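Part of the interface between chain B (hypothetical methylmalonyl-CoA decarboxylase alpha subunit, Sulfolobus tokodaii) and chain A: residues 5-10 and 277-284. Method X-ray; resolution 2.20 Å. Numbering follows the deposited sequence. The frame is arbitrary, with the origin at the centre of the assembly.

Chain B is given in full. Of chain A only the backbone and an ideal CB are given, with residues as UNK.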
ATOM      1  N   LYS B   5      17.988 -51.591 -19.517  1.00 57.74           N
ATOM      2  CA  LYS B   5      18.351 -51.581 -20.964  1.00 57.11           C
ATOM      3  C   LYS B   5      18.754 -50.169 -21.408  1.00 55.33           C
ATOM      4  O   LYS B   5      18.182 -49.182 -20.956  1.00 55.02           O
ATOM      5  CB  LYS B   5      17.170 -52.090 -21.796  1.00 59.01           C
ATOM      6  CG  LYS B   5      16.669 -53.490 -21.414  1.00 59.58           C
ATOM      7  CD  LYS B   5      17.621 -54.609 -21.837  1.00 60.14           C
ATOM      8  CE  LYS B   5      18.788 -54.778 -20.871  1.00 60.54           C
ATOM      9  NZ  LYS B   5      19.632 -55.957 -21.228  1.00 59.69           N
ATOM     10  N   PRO B   6      19.750 -50.064 -22.304  1.00 53.60           N
ATOM     11  CA  PRO B   6      20.231 -48.770 -22.796  1.00 51.15           C
ATOM     12  C   PRO B   6      19.471 -47.997 -23.888  1.00 48.02           C
ATOM     13  O   PRO B   6      19.244 -46.800 -23.737  1.00 47.84           O
ATOM     14  CB  PRO B   6      21.670 -49.083 -23.205  1.00 52.55           C
ATOM     15  CG  PRO B   6      21.568 -50.484 -23.730  1.00 54.09           C
ATOM     16  CD  PRO B   6      20.663 -51.155 -22.705  1.00 54.49           C
ATOM     17  N   PRO B   7      19.058 -48.658 -24.988  1.00 45.43           N
ATOM     18  CA  PRO B   7      18.341 -47.917 -26.037  1.00 42.91           C
ATOM     19  C   PRO B   7      17.181 -47.060 -25.542  1.00 39.53           C
ATOM     20  O   PRO B   7      16.454 -47.452 -24.632  1.00 38.52           O
ATOM     21  CB  PRO B   7      17.882 -49.021 -26.985  1.00 44.26           C
ATOM     22  CG  PRO B   7      17.655 -50.167 -26.058  1.00 45.28           C
ATOM     23  CD  PRO B   7      18.882 -50.108 -25.180  1.00 45.21           C
ATOM     24  N   VAL B   8      17.006 -45.891 -26.153  1.00 36.12           N
ATOM     25  CA  VAL B   8      15.934 -44.994 -25.752  1.00 33.85           C
ATOM     26  C   VAL B   8      14.557 -45.588 -26.049  1.00 31.93           C
ATOM     27  O   VAL B   8      13.605 -45.352 -25.309  1.00 31.14           O
ATOM     28  CB  VAL B   8      16.067 -43.600 -26.436  1.00 33.86           C
ATOM     29  CG1 VAL B   8      15.713 -43.692 -27.911  1.00 32.47           C
ATOM     30  CG2 VAL B   8      15.176 -42.590 -25.733  1.00 32.07           C
ATOM     31  N   GLU B   9      14.445 -46.372 -27.114  1.00 30.36           N
ATOM     32  CA  GLU B   9      13.152 -46.974 -27.435  1.00 29.71           C
ATOM     33  C   GLU B   9      12.659 -47.883 -26.308  1.00 27.81           C
ATOM     34  O   GLU B   9      11.460 -47.942 -26.033  1.00 26.56           O
ATOM     35  CB  GLU B   9      13.218 -47.772 -28.739  1.00 30.51           C
ATOM     36  CG  GLU B   9      13.455 -46.930 -29.983  1.00 33.92           C
ATOM     37  CD  GLU B   9      14.918 -46.584 -30.181  1.00 36.48           C
ATOM     38  OE1 GLU B   9      15.239 -45.880 -31.165  1.00 38.78           O
ATOM     39  OE2 GLU B   9      15.750 -47.018 -29.356  1.00 38.08           O
ATOM     40  N   LYS B  10      13.576 -48.591 -25.657  1.00 26.19           N
ATOM     41  CA  LYS B  10      13.193 -49.475 -24.567  1.00 27.31           C
ATOM     42  C   LYS B  10      12.857 -48.654 -23.339  1.00 26.63           C
ATOM     43  O   LYS B  10      11.869 -48.921 -22.659  1.00 26.30           O
ATOM     44  CB  LYS B  10      14.312 -50.459 -24.226  1.00 29.57           C
ATOM     45  CG  LYS B  10      14.034 -51.867 -24.706  1.00 32.52           C
ATOM     46  CD  LYS B  10      14.907 -52.879 -23.995  1.00 33.99           C
ATOM     47  CE  LYS B  10      14.739 -54.265 -24.594  1.00 35.14           C
ATOM     48  NZ  LYS B  10      15.085 -54.275 -26.050  1.00 37.89           N
TER
ATOM     49  N   UNK A 277      13.359 -35.936 -31.488  1.00 27.44           N
ATOM     50  CA  UNK A 277      13.887 -35.528 -30.200  1.00 26.22           C
ATOM     51  C   UNK A 277      14.535 -36.622 -29.367  1.00 24.78           C
ATOM     52  O   UNK A 277      15.652 -36.435 -28.897  1.00 24.20           O
ATOM     53  CB  UNK A 277      12.755 -34.900 -29.383  1.00 26.22           C
ATOM     54  N   UNK A 278      13.876 -37.767 -29.201  1.00 23.88           N
ATOM     55  CA  UNK A 278      14.447 -38.834 -28.379  1.00 23.88           C
ATOM     56  C   UNK A 278      15.645 -39.524 -29.024  1.00 24.38           C
ATOM     57  O   UNK A 278      16.351 -40.292 -28.370  1.00 24.22           O
ATOM     58  CB  UNK A 278      13.370 -39.877 -28.072  1.00 23.88           C
ATOM     59  N   UNK A 279      15.874 -39.254 -30.304  1.00 24.01           N
ATOM     60  CA  UNK A 279      16.988 -39.861 -31.019  1.00 24.20           C
ATOM     61  C   UNK A 279      18.309 -39.134 -30.803  1.00 23.97           C
ATOM     62  O   UNK A 279      19.369 -39.697 -31.028  1.00 23.25           O
ATOM     63  CB  UNK A 279      16.673 -39.909 -32.515  1.00 24.20           C
ATOM     64  N   UNK A 280      18.239 -37.885 -30.361  1.00 24.21           N
ATOM     65  CA  UNK A 280      19.432 -37.071 -30.147  1.00 23.46           C
ATOM     66  C   UNK A 280      20.313 -37.485 -28.970  1.00 24.24           C
ATOM     67  O   UNK A 280      21.532 -37.558 -29.099  1.00 24.20           O
ATOM     68  CB  UNK A 280      19.005 -35.615 -29.948  1.00 23.46           C
ATOM     69  N   UNK A 281      19.707 -37.745 -27.818  1.00 24.64           N
ATOM     70  CA  UNK A 281      20.480 -38.103 -26.636  1.00 26.27           C
ATOM     71  C   UNK A 281      21.180 -39.454 -26.744  1.00 27.07           C
ATOM     72  O   UNK A 281      20.538 -40.492 -26.858  1.00 26.89           O
ATOM     73  CB  UNK A 281      19.563 -38.107 -25.411  1.00 26.27           C
ATOM     74  N   UNK A 282      22.519 -39.449 -26.699  1.00 29.09           N
ATOM     75  CA  UNK A 282      23.342 -40.658 -26.793  1.00 30.66           C
ATOM     76  C   UNK A 282      22.983 -41.702 -25.740  1.00 32.89           C
ATOM     77  O   UNK A 282      22.253 -41.416 -24.787  1.00 31.68           O
ATOM     78  CB  UNK A 282      24.821 -40.290 -26.660  1.00 30.66           C
ATOM     79  N   UNK A 283      23.510 -42.910 -25.928  1.00 35.86           N
ATOM     80  CA  UNK A 283      23.290 -44.010 -24.998  1.00 38.54           C
ATOM     81  C   UNK A 283      24.119 -43.738 -23.750  1.00 38.26           C
ATOM     82  O   UNK A 283      23.656 -43.916 -22.628  1.00 40.38           O
ATOM     83  CB  UNK A 283      23.655 -45.357 -25.625  1.00 38.54           C
ATOM     84  N   UNK A 284      25.354 -43.305 -23.965  1.00 38.42           N
ATOM     85  CA  UNK A 284      26.275 -42.998 -22.880  1.00 38.43           C
ATOM     86  C   UNK A 284      25.745 -41.816 -22.067  1.00 37.79           C
ATOM     87  O   UNK A 284      24.809 -41.133 -22.484  1.00 37.69           O
ATOM     88  CB  UNK A 284      27.671 -42.695 -23.427  1.00 38.43           C
TER

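Chain B approaches this part of chain A with the loop residues P6(B) and P7(B), the latter at the N-cap position, and with the first turn of the helix that begins at V8(B). V8(B) and P6(B) point their CA-to-CB bonds toward chain A, and E9(B) brings its carboxylate nearer at its end.

At position 277 the ideal CB has nothing of chain B within 5.5 Å, so this contact sets no preference. The residue is V277(A); its carbonyl O accepts a weak backbone hydrogen bond from N of position 280, at 3.3 Å.

Position 278 is different. Its CA-to-CB bond points toward chain B, and its ideal CB lies 4.0 Å from CG2 of V8(B). An aliphatic side chain would pack well here, as would a longer polar one whose first carbons lie against the valine while its end reaches past it. The residue is E278(A). The backbone takes part as well, with E278(A) O 3.5 Å from V8(B) CG1. The contact with V8(B) is packing, of CB and the backbone O against the valine methyls; OE1 is hydrogen-bonded elsewhere in the structure.

Position 279 directs its CA-to-CB bond sideways, and a short side chain would fall well short of chain B. A long one could turn toward V8(B) and the carboxylate of E9(B), where a donor would be favoured: glutamine, lysine or arginine would all be reasonable. The residue is Q279(A), with chi1 and chi2 both m, and the end of its side chain comes nearer to chain B than its CB does.

Position 280 is out of reach and leaves the choice open; it is I280(A). Position 281 points sideways, with no chain B atom within 5.5 Å of its ideal CB, and is V281(A). At position 282, also out of reach, a phi of -56° is compatible with proline, though not unique to it, and P282(A) is found.

Position 283 lies beside the loop of chain B, with its CA-to-CB bond directed sideways. Its CA lies 6.1 Å from CA of P6(B), and its ideal CB is 4.9 Å from P6(B) CB. The proline ring offers an apolar surface but no NH donor, so a medium-sized side chain, polar or aliphatic, could cover it. The residue is N283(A), with chi1 t; its side-chain end comes nearer to chain B and lies over P6(B), making this the most extensively covered chain A residue of the contact.

Position 284 is out of reach again, and D284(A) bonds elsewhere in the structure through OD2.

Chain A 277-284: VEQIVPND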
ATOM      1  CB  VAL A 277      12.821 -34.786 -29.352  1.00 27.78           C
ATOM      2  CG1 VAL A 277      11.924 -35.768 -28.611  1.00 27.88           C
ATOM      3  CG2 VAL A 277      13.511 -33.851 -28.393  1.00 28.86           C
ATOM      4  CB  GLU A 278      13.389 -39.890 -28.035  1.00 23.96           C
ATOM      5  CG  GLU A 278      13.079 -40.864 -29.166  1.00 21.86           C
ATOM      6  CD  GLU A 278      12.349 -40.207 -30.304  1.00 23.69           C
ATOM      7  OE1 GLU A 278      12.518 -40.657 -31.457  1.00 26.40           O
ATOM      8  OE2 GLU A 278      11.595 -39.245 -30.047  1.00 22.84           O
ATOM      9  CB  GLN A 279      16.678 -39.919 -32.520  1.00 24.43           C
ATOM     10  CG  GLN A 279      15.424 -40.707 -32.841  1.00 24.37           C
ATOM     11  CD  GLN A 279      15.455 -42.099 -32.233  1.00 26.28           C
ATOM     12  OE1 GLN A 279      14.416 -42.735 -32.057  1.00 25.82           O
ATOM     13  NE2 GLN A 279      16.651 -42.580 -31.915  1.00 24.85           N
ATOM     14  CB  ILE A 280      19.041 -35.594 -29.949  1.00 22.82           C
ATOM     15  CG1 ILE A 280      18.213 -35.121 -31.149  1.00 24.40           C
ATOM     16  CG2 ILE A 280      20.291 -34.735 -29.796  1.00 21.15           C
ATOM     17  CD1 ILE A 280      17.579 -33.751 -30.975  1.00 21.85           C
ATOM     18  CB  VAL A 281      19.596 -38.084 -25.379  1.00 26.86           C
ATOM     19  CG1 VAL A 281      20.435 -38.400 -24.142  1.00 27.41           C
ATOM     20  CG2 VAL A 281      18.937 -36.722 -25.246  1.00 27.66           C
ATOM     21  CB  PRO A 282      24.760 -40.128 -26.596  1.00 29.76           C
ATOM     22  CG  PRO A 282      24.672 -38.717 -27.096  1.00 28.51           C
ATOM     23  CD  PRO A 282      23.367 -38.258 -26.523  1.00 28.18           C
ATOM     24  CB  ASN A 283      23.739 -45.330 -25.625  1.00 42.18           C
ATOM     25  CG  ASN A 283      23.651 -46.495 -24.655  1.00 47.17           C
ATOM     26  OD1 ASN A 283      24.181 -46.435 -23.539  1.00 48.78           O
ATOM     27  ND2 ASN A 283      22.983 -47.568 -25.075  1.00 49.35           N
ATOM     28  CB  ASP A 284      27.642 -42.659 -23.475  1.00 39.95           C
ATOM     29  CG  ASP A 284      28.700 -42.444 -22.423  1.00 43.38           C
ATOM     30  OD1 ASP A 284      28.949 -43.372 -21.620  1.00 46.04           O
ATOM     31  OD2 ASP A 284      29.294 -41.347 -22.398  1.00 45.73           O
TER
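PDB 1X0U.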